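Local coordinates for protein OLD nuclease (Thermus scotoductus, PDB 6P74) that degrades linear and supercoiled double-stranded DNA as a metal-dependent 5'-3' exonuclease, nicks circular DNA and hydrolyses ATP in a DNA-stimulated manner, at residues 8-13 with 58-63; 315-320 with 413-418; 369-374 with 398-403. One frame throughout, in Å; residues are numbered along the deposited sequence.

Contact 1 (8-13 with 58-63); sequences KNFRCL and PQDFIN
The backbones of F10 and F61 are joined by a single beta bridge, flanked by hydrogen bonds from R11 N to D60 O (2.7 Å) and from I62 N to N9 O (3.2 Å). The chain turns a corner at N9, which with F10 opposes L13 as a G1 beta bulge, and a type II' turn from F10 to L13 follows. The R11 chain, extended from CG to NE, runs beside the D60 side chain and points the same way. Its NE donates to D60 OD1 at 2.9 Å in a salt bridge, meeting that oxygen from above the carboxylate plane, while NH2 adds a weak bond to the same oxygen; the two flat groups are turned 40° apart. F10 holds CG anti to the backbone N (chi1 177°), beside the carbonyl carbon. Its ring lies alongside D60, CE1 3.9 Å from D60 CB, and R11 CD sits over one ring face toward the rim. Beside the bridge, I62 CA makes a CA-H...O contact with R11 O at 3.5 Å. The D60 carboxylate is gripped at both oxygens, since OD2 accepts from R56 N, and R11 probably offsets its buried negative charge. The pairing should hold the guanidinium in place.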
loop_
_atom_site.group_PDB
_atom_site.type_symbol
_atom_site.label_atom_id
_atom_site.label_comp_id
_atom_site.label_asym_id
_atom_site.label_seq_id
_atom_site.Cartn_x
_atom_site.Cartn_y
_atom_site.Cartn_z
ATOM N N LYS A 8 -13.003 1.075 -13.956
ATOM C CA LYS A 8 -13.505 -0.249 -14.289
ATOM C C LYS A 8 -12.429 -1.265 -13.961
ATOM O O LYS A 8 -11.321 -1.196 -14.504
ATOM C CB LYS A 8 -13.898 -0.346 -15.770
ATOM C CG LYS A 8 -14.972 0.634 -16.203
ATOM C CD LYS A 8 -15.471 0.314 -17.611
ATOM C CE LYS A 8 -16.729 1.117 -17.949
ATOM N NZ LYS A 8 -17.647 0.401 -18.894
ATOM N N ASN A 9 -12.749 -2.196 -13.064
ATOM C CA ASN A 9 -11.939 -3.381 -12.821
ATOM C C ASN A 9 -10.670 -3.096 -12.021
ATOM O O ASN A 9 -9.712 -3.889 -12.065
ATOM C CB ASN A 9 -11.592 -4.074 -14.146
ATOM C CG ASN A 9 -12.823 -4.619 -14.851
ATOM O OD1 ASN A 9 -13.698 -5.207 -14.218
ATOM N ND2 ASN A 9 -12.900 -4.420 -16.159
ATOM N N PHE A 10 -10.633 -1.998 -11.261
ATOM C CA PHE A 10 -9.448 -1.620 -10.498
ATOM C C PHE A 10 -9.677 -1.933 -9.015
ATOM O O PHE A 10 -10.473 -1.265 -8.346
ATOM C CB PHE A 10 -9.115 -0.146 -10.722
ATOM C CG PHE A 10 -7.955 0.333 -9.910
ATOM C CD1 PHE A 10 -6.695 -0.229 -10.082
ATOM C CD2 PHE A 10 -8.123 1.331 -8.958
ATOM C CE1 PHE A 10 -5.624 0.195 -9.326
ATOM C CE2 PHE A 10 -7.054 1.766 -8.203
ATOM C CZ PHE A 10 -5.801 1.198 -8.388
ATOM N N ARG A 11 -8.967 -2.944 -8.503
ATOM C CA ARG A 11 -9.129 -3.416 -7.129
ATOM C C ARG A 11 -10.594 -3.730 -6.833
ATOM O O ARG A 11 -11.197 -4.569 -7.511
ATOM C CB ARG A 11 -8.545 -2.395 -6.146
ATOM C CG ARG A 11 -7.019 -2.387 -6.182
ATOM C CD ARG A 11 -6.402 -1.178 -5.495
ATOM N NE ARG A 11 -5.018 -0.960 -5.933
ATOM C CZ ARG A 11 -4.174 -0.097 -5.370
ATOM N NH1 ARG A 11 -4.557 0.634 -4.327
ATOM N NH2 ARG A 11 -2.938 0.032 -5.841
ATOM N N CYS A 12 -11.182 -3.073 -5.836
ATOM C CA CYS A 12 -12.572 -3.355 -5.498
ATOM C C CYS A 12 -13.572 -2.622 -6.388
ATOM O O CYS A 12 -14.775 -2.889 -6.276
ATOM C CB CYS A 12 -12.838 -3.028 -4.021
ATOM S SG CYS A 12 -12.456 -1.333 -3.500
ATOM N N LEU A 13 -13.116 -1.734 -7.281
ATOM C CA LEU A 13 -14.009 -0.890 -8.080
ATOM C C LEU A 13 -14.294 -1.590 -9.401
ATOM O O LEU A 13 -13.570 -1.428 -10.386
ATOM C CB LEU A 13 -13.396 0.490 -8.305
ATOM C CG LEU A 13 -12.973 1.266 -7.053
ATOM C CD1 LEU A 13 -12.409 2.630 -7.417
ATOM C CD2 LEU A 13 -14.147 1.407 -6.098
ATOM N N PRO A 58 -0.965 -9.528 -10.067
ATOM C CA PRO A 58 -2.371 -9.210 -10.343
ATOM C C PRO A 58 -3.112 -8.405 -9.272
ATOM O O PRO A 58 -4.306 -8.145 -9.455
ATOM C CB PRO A 58 -3.000 -10.600 -10.470
ATOM C CG PRO A 58 -2.082 -11.530 -9.629
ATOM C CD PRO A 58 -0.838 -10.760 -9.267
ATOM N N GLN A 59 -2.423 -8.016 -8.195
ATOM C CA GLN A 59 -3.033 -7.345 -7.043
ATOM C C GLN A 59 -4.059 -6.268 -7.408
ATOM O O GLN A 59 -5.048 -6.079 -6.693
ATOM C CB GLN A 59 -1.939 -6.719 -6.166
ATOM C CG GLN A 59 -1.110 -7.710 -5.331
ATOM C CD GLN A 59 0.272 -8.012 -5.929
ATOM O OE1 GLN A 59 0.421 -8.173 -7.145
ATOM N NE2 GLN A 59 1.288 -8.087 -5.070
ATOM N N ASP A 60 -3.842 -5.541 -8.503
ATOM C CA ASP A 60 -4.669 -4.380 -8.804
ATOM C C ASP A 60 -5.888 -4.701 -9.662
ATOM O O ASP A 60 -6.759 -3.841 -9.817
ATOM C CB ASP A 60 -3.817 -3.297 -9.478
ATOM C CG ASP A 60 -2.917 -2.565 -8.483
ATOM O OD1 ASP A 60 -3.140 -2.712 -7.252
ATOM O OD2 ASP A 60 -1.988 -1.846 -8.927
ATOM N N PHE A 61 -5.979 -5.906 -10.209
ATOM C CA PHE A 61 -7.158 -6.310 -10.959
ATOM C C PHE A 61 -8.237 -6.824 -10.018
ATOM O O PHE A 61 -7.940 -7.428 -8.982
ATOM C CB PHE A 61 -6.809 -7.413 -11.957
ATOM C CG PHE A 61 -5.891 -6.974 -13.050
ATOM C CD1 PHE A 61 -4.522 -6.901 -12.837
ATOM C CD2 PHE A 61 -6.391 -6.648 -14.300
ATOM C CE1 PHE A 61 -3.668 -6.505 -13.853
ATOM C CE2 PHE A 61 -5.542 -6.252 -15.327
ATOM C CZ PHE A 61 -4.179 -6.177 -15.104
ATOM N N ILE A 62 -9.501 -6.598 -10.394
ATOM C CA ILE A 62 -10.604 -7.222 -9.670
ATOM C C ILE A 62 -10.355 -8.717 -9.547
ATOM O O ILE A 62 -9.981 -9.379 -10.519
ATOM C CB ILE A 62 -11.947 -6.982 -10.377
ATOM C CG1 ILE A 62 -13.097 -7.501 -9.554
ATOM C CG2 ILE A 62 -11.977 -7.705 -11.703
ATOM C CD1 ILE A 62 -14.424 -7.004 -10.068
ATOM N N ASN A 63 -10.590 -9.262 -8.352
ATOM C CA ASN A 63 -10.453 -10.702 -8.087
ATOM C C ASN A 63 -9.081 -11.244 -8.505
ATOM O O ASN A 63 -8.915 -12.462 -8.677
ATOM C CB ASN A 63 -11.556 -11.515 -8.783
ATOM C CG ASN A 63 -12.915 -10.847 -8.716
ATOM O OD1 ASN A 63 -13.357 -10.405 -7.654
ATOM N ND2 ASN A 63 -13.588 -10.769 -9.863
#

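Contact 2 (315-320 with 413-418); sequences ADVNRF and ELIVGV
V317 and F320 carry the contact of this turn with helix 409-422, and N318 adds a marginal approach. Ahead of them, D316 opens a type I beta turn to R319 and reaches its carboxylate forward to N318. D316 OD1 accepts from N318 N at 2.9 Å through its anti lone pair, closing an Asx turn, and from N318 ND2 at 2.7 Å through its syn lone pair. The second bond is fairly straight (157°) and lies close to the amide plane, so one oxygen holds both the backbone and the side chain of N318.

V317 comes next and points directly at the helix. Its CG2, anti to the backbone N, is wedged between two residues of 413-418: I415 CD1 at 3.6 Å and V418 CG2 at 3.7 Å. The V317 and I415 side chains cross at about a right angle, and CD1 also approaches V317 CG1, so the tip of the isoleucine spans both methyls of the valine.

The N318 amide, its rotation limited by D316, turns OD1 toward L414 CD2 at 4.1 Å, a plain van der Waals approach. R319 leads away to a salt bridge with D299. F320 then returns to the helix: its CB lies 4.0 Å from V418 CG2, giving that methyl a second neighbour beside V317. The contact is mainly apolar, and no hydrogen bond crosses it.

The turn belongs to the ATPase region, between strands 304-308 and 323-328, whereas the helix belongs to the Toprim region. Helix 341-355 joins both sides, its L347 touching F320 and V418, while helix 443-467 packs against E413 and V416 of helix 409-422.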
loop_
_atom_site.group_PDB
_atom_site.type_symbol
_atom_site.label_atom_id
_atom_site.label_comp_id
_atom_site.label_asym_id
_atom_site.label_seq_id
_atom_site.Cartn_x
_atom_site.Cartn_y
_atom_site.Cartn_z
ATOM N N ALA A 315 -17.710 16.734 6.410
ATOM C CA ALA A 315 -18.778 16.218 5.558
ATOM C C ALA A 315 -20.055 16.923 6.002
ATOM O O ALA A 315 -20.775 16.433 6.874
ATOM C CB ALA A 315 -18.868 14.717 5.642
ATOM N N ASP A 316 -20.313 18.082 5.396
ATOM C CA ASP A 316 -21.378 18.990 5.811
ATOM C C ASP A 316 -22.654 18.681 5.038
ATOM O O ASP A 316 -22.658 18.747 3.803
ATOM C CB ASP A 316 -20.956 20.435 5.564
ATOM C CG ASP A 316 -21.727 21.412 6.404
ATOM O OD1 ASP A 316 -22.986 21.412 6.340
ATOM O OD2 ASP A 316 -21.060 22.172 7.145
ATOM N N VAL A 317 -23.744 18.382 5.758
ATOM C CA VAL A 317 -24.990 18.084 5.058
ATOM C C VAL A 317 -25.511 19.311 4.312
ATOM O O VAL A 317 -26.207 19.176 3.302
ATOM C CB VAL A 317 -26.057 17.523 6.018
ATOM C CG1 VAL A 317 -26.373 18.542 7.007
ATOM C CG2 VAL A 317 -27.316 17.210 5.288
ATOM N N ASN A 318 -25.200 20.518 4.778
ATOM C CA ASN A 318 -25.685 21.699 4.074
ATOM C C ASN A 318 -24.960 21.895 2.758
ATOM O O ASN A 318 -25.443 22.624 1.892
ATOM C CB ASN A 318 -25.547 22.938 4.959
ATOM C CG ASN A 318 -26.176 22.734 6.334
ATOM O OD1 ASN A 318 -27.387 22.933 6.524
ATOM N ND2 ASN A 318 -25.357 22.304 7.300
ATOM N N ARG A 319 -23.831 21.239 2.577
ATOM C CA ARG A 319 -23.124 21.291 1.309
ATOM C C ARG A 319 -23.391 19.850 0.866
ATOM O O ARG A 319 -22.686 18.917 1.262
ATOM C CB ARG A 319 -21.646 21.590 1.584
ATOM C CG ARG A 319 -20.893 22.235 0.460
ATOM C CD ARG A 319 -19.501 22.628 0.940
ATOM N NE ARG A 319 -19.441 23.963 1.539
ATOM C CZ ARG A 319 -18.985 25.035 0.892
ATOM N NH1 ARG A 319 -18.543 24.921 -0.361
ATOM N NH2 ARG A 319 -18.952 26.215 1.499
ATOM N N PHE A 320 -24.428 19.655 0.050
ATOM C CA PHE A 320 -24.883 18.300 -0.244
ATOM C C PHE A 320 -24.312 18.066 -1.640
ATOM O O PHE A 320 -24.094 16.908 -2.011
ATOM C CB PHE A 320 -26.398 18.044 -0.228
ATOM C CG PHE A 320 -27.192 19.055 -0.992
ATOM C CD1 PHE A 320 -27.252 19.008 -2.376
ATOM C CD2 PHE A 320 -27.909 20.045 -0.324
ATOM C CE1 PHE A 320 -27.995 19.949 -3.090
ATOM C CE2 PHE A 320 -28.653 20.994 -1.025
ATOM C CZ PHE A 320 -28.699 20.945 -2.408
ATOM N N GLU A 413 -37.176 17.708 6.363
ATOM C CA GLU A 413 -37.180 17.710 4.902
ATOM C C GLU A 413 -35.770 17.692 4.337
ATOM O O GLU A 413 -35.458 16.915 3.428
ATOM C CB GLU A 413 -37.881 18.949 4.366
ATOM C CG GLU A 413 -39.339 18.974 4.439
ATOM C CD GLU A 413 -39.863 19.975 3.452
ATOM O OE1 GLU A 413 -39.755 19.702 2.235
ATOM O OE2 GLU A 413 -40.318 21.055 3.881
ATOM N N LEU A 414 -34.905 18.569 4.852
ATOM C CA LEU A 414 -33.564 18.671 4.295
ATOM C C LEU A 414 -32.821 17.353 4.446
ATOM O O LEU A 414 -32.295 16.815 3.471
ATOM C CB LEU A 414 -32.802 19.816 4.959
ATOM C CG LEU A 414 -31.392 20.123 4.457
ATOM C CD1 LEU A 414 -31.374 20.222 2.927
ATOM C CD2 LEU A 414 -30.963 21.440 5.050
ATOM N N ILE A 415 -32.801 16.799 5.662
ATOM C CA ILE A 415 -32.024 15.590 5.915
ATOM C C ILE A 415 -32.634 14.406 5.183
ATOM O O ILE A 415 -31.914 13.521 4.704
ATOM C CB ILE A 415 -31.918 15.304 7.430
ATOM C CG1 ILE A 415 -31.332 16.488 8.184
ATOM C CG2 ILE A 415 -31.081 14.049 7.680
ATOM C CD1 ILE A 415 -30.053 16.981 7.615
ATOM N N VAL A 416 -33.972 14.343 5.123
ATOM C CA VAL A 416 -34.631 13.315 4.321
ATOM C C VAL A 416 -34.148 13.372 2.870
ATOM O O VAL A 416 -33.802 12.346 2.272
ATOM C CB VAL A 416 -36.157 13.455 4.407
ATOM C CG1 VAL A 416 -36.811 12.804 3.181
ATOM C CG2 VAL A 416 -36.665 12.792 5.665
ATOM N N GLY A 417 -34.111 14.575 2.286
ATOM C CA GLY A 417 -33.703 14.702 0.891
ATOM C C GLY A 417 -32.277 14.236 0.646
ATOM O O GLY A 417 -31.986 13.596 -0.363
ATOM N N VAL A 418 -31.382 14.516 1.586
ATOM C CA VAL A 418 -30.015 14.020 1.491
ATOM C C VAL A 418 -29.983 12.504 1.665
ATOM O O VAL A 418 -29.385 11.788 0.855
ATOM C CB VAL A 418 -29.121 14.738 2.519
ATOM C CG1 VAL A 418 -27.765 14.085 2.588
ATOM C CG2 VAL A 418 -28.992 16.203 2.140
#

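Contact 3 (369-374 with 398-403); sequences FAKRAL and AECIAV
R372, A373 and L374 pair in parallel with I401, A402 and V403; the axes of 372-374 and 401-403 approach to 4.5 Å, their N-to-C directions 24° apart. A402 N donates to R372 O at 2.9 Å and L374 N to A402 O at 2.8 Å; nearer the strand starts, C400 O receives weak bonds from K371 N and R372 N. CA-H...O contacts, among them I401 CA to R372 O at 3.2 Å, supplement this ladder. On the sheet face bearing A373 and A402, the A402 methyl also meets A370 CB at 3.8 Å. K371, extended beyond CG, lays its aliphatic chain against C400, with CG 3.7 Å from CB. On the other face, I401 CG2 is anti to the backbone N and lies 3.7 Å from R372 O, while R372 NH2 bonds to V522 O of helix 513-523. L374 CB and V403 CG2 make a looser contact at 4.5 Å. The pairing completes a beta-alpha-beta unit of the Toprim domain: helix 379-391 connects the strands and packs on L374 and V403. In the parallel four-stranded sheet, 401-405 is outermost within this chain, beside 372-376 and then 426-431; helix 513-523 touches L374 and I401.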
loop_
_atom_site.group_PDB
_atom_site.type_symbol
_atom_site.label_atom_id
_atom_site.label_comp_id
_atom_site.label_asym_id
_atom_site.label_seq_id
_atom_site.Cartn_x
_atom_site.Cartn_y
_atom_site.Cartn_z
ATOM N N PHE A 369 -22.585 8.916 8.328
ATOM C CA PHE A 369 -21.673 7.849 8.710
ATOM C C PHE A 369 -22.381 6.643 9.298
ATOM O O PHE A 369 -21.715 5.711 9.746
ATOM C CB PHE A 369 -20.628 8.401 9.680
ATOM C CG PHE A 369 -19.880 9.546 9.101
ATOM C CD1 PHE A 369 -18.945 9.334 8.105
ATOM C CD2 PHE A 369 -20.169 10.836 9.472
ATOM C CE1 PHE A 369 -18.273 10.382 7.541
ATOM C CE2 PHE A 369 -19.501 11.891 8.904
ATOM C CZ PHE A 369 -18.562 11.668 7.939
ATOM N N ALA A 370 -23.705 6.623 9.273
ATOM C CA ALA A 370 -24.483 5.644 10.009
ATOM C C ALA A 370 -25.027 4.579 9.069
ATOM O O ALA A 370 -25.198 4.806 7.865
ATOM C CB ALA A 370 -25.640 6.326 10.747
ATOM N N LYS A 371 -25.301 3.404 9.637
ATOM C CA LYS A 371 -26.029 2.387 8.882
ATOM C C LYS A 371 -27.478 2.804 8.652
ATOM O O LYS A 371 -28.047 2.506 7.593
ATOM C CB LYS A 371 -25.960 1.041 9.609
ATOM C CG LYS A 371 -24.581 0.415 9.607
ATOM C CD LYS A 371 -24.569 -0.922 10.346
ATOM C CE LYS A 371 -23.194 -1.610 10.292
ATOM N NZ LYS A 371 -23.205 -2.890 11.085
ATOM N N ARG A 372 -28.077 3.503 9.621
ATOM C CA ARG A 372 -29.475 3.913 9.580
ATOM C C ARG A 372 -29.651 5.150 10.456
ATOM O O ARG A 372 -28.908 5.353 11.424
ATOM C CB ARG A 372 -30.396 2.784 10.063
ATOM C CG ARG A 372 -30.990 1.958 8.945
ATOM C CD ARG A 372 -30.703 0.487 9.136
ATOM N NE ARG A 372 -31.137 0.047 10.449
ATOM C CZ ARG A 372 -31.088 -1.211 10.860
ATOM N NH1 ARG A 372 -30.622 -2.152 10.046
ATOM N NH2 ARG A 372 -31.504 -1.524 12.079
ATOM N N ALA A 373 -30.649 5.968 10.124
ATOM C CA ALA A 373 -30.907 7.198 10.858
ATOM C C ALA A 373 -32.365 7.282 11.288
ATOM O O ALA A 373 -33.273 7.009 10.494
ATOM C CB ALA A 373 -30.558 8.439 10.017
ATOM N N LEU A 374 -32.577 7.681 12.541
ATOM C CA LEU A 374 -33.880 8.121 13.031
ATOM C C LEU A 374 -33.871 9.652 13.057
ATOM O O LEU A 374 -33.064 10.261 13.769
ATOM C CB LEU A 374 -34.182 7.547 14.424
ATOM C CG LEU A 374 -35.512 8.005 15.071
ATOM C CD1 LEU A 374 -36.761 7.497 14.314
ATOM C CD2 LEU A 374 -35.588 7.575 16.511
ATOM N N ALA A 398 -23.803 1.134 19.197
ATOM C CA ALA A 398 -23.322 -0.179 18.775
ATOM C C ALA A 398 -23.979 -0.635 17.470
ATOM O O ALA A 398 -23.369 -1.391 16.702
ATOM C CB ALA A 398 -23.554 -1.209 19.885
ATOM N N GLU A 399 -25.206 -0.188 17.197
ATOM C CA GLU A 399 -25.923 -0.588 15.993
ATOM C C GLU A 399 -25.687 0.354 14.824
ATOM O O GLU A 399 -26.266 0.136 13.750
ATOM C CB GLU A 399 -27.427 -0.675 16.279
ATOM C CG GLU A 399 -27.807 -1.645 17.396
ATOM C CD GLU A 399 -27.500 -3.078 17.027
ATOM O OE1 GLU A 399 -27.124 -3.872 17.924
ATOM O OE2 GLU A 399 -27.623 -3.396 15.824
ATOM N N CYS A 400 -24.854 1.388 15.017
ATOM C CA CYS A 400 -24.623 2.466 14.039
ATOM C C CYS A 400 -25.932 3.095 13.565
ATOM O O CYS A 400 -26.125 3.360 12.376
ATOM C CB CYS A 400 -23.794 1.987 12.849
ATOM S SG CYS A 400 -22.207 1.252 13.313
ATOM N N ILE A 401 -26.833 3.363 14.512
ATOM C CA ILE A 401 -28.040 4.130 14.239
ATOM C C ILE A 401 -27.808 5.547 14.728
ATOM O O ILE A 401 -27.536 5.759 15.914
ATOM C CB ILE A 401 -29.276 3.515 14.913
ATOM C CG1 ILE A 401 -29.508 2.092 14.398
ATOM C CG2 ILE A 401 -30.506 4.422 14.669
ATOM C CD1 ILE A 401 -30.533 1.321 15.194
ATOM N N ALA A 402 -27.905 6.518 13.830
ATOM C CA ALA A 402 -27.827 7.916 14.226
ATOM C C ALA A 402 -29.216 8.429 14.550
ATOM O O ALA A 402 -30.129 8.328 13.730
ATOM C CB ALA A 402 -27.228 8.775 13.121
ATOM N N VAL A 403 -29.375 8.971 15.744
ATOM C CA VAL A 403 -30.576 9.694 16.110
ATOM C C VAL A 403 -30.278 11.173 15.906
ATOM O O VAL A 403 -29.434 11.746 16.601
ATOM C CB VAL A 403 -30.984 9.394 17.554
ATOM C CG1 VAL A 403 -32.223 10.215 17.924
ATOM C CG2 VAL A 403 -31.198 7.885 17.723
#

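Contact 1 belongs to the N-terminal part of the ATPase domain, its centre 32 Å from that of contact 2 and 30 Å from that of contact 3. The latter two have centres 16 Å apart and touch directly, A315 CB meeting F369 CZ at 3.8 Å. Strand 401-405 of contact 3 leads on to helix 409-422, which contact 2 presses against the ATPase domain. Both lie near the inferred metal ligands: V403 is about 7 Å from D381 and I415 about 11 Å from E377, side chain to side chain, while D431 and E480 bind a samarium ion in the crystal. R11 of contact 1 lies about 7 Å from T35 of the probable ATP-binding P-loop, again between side chains.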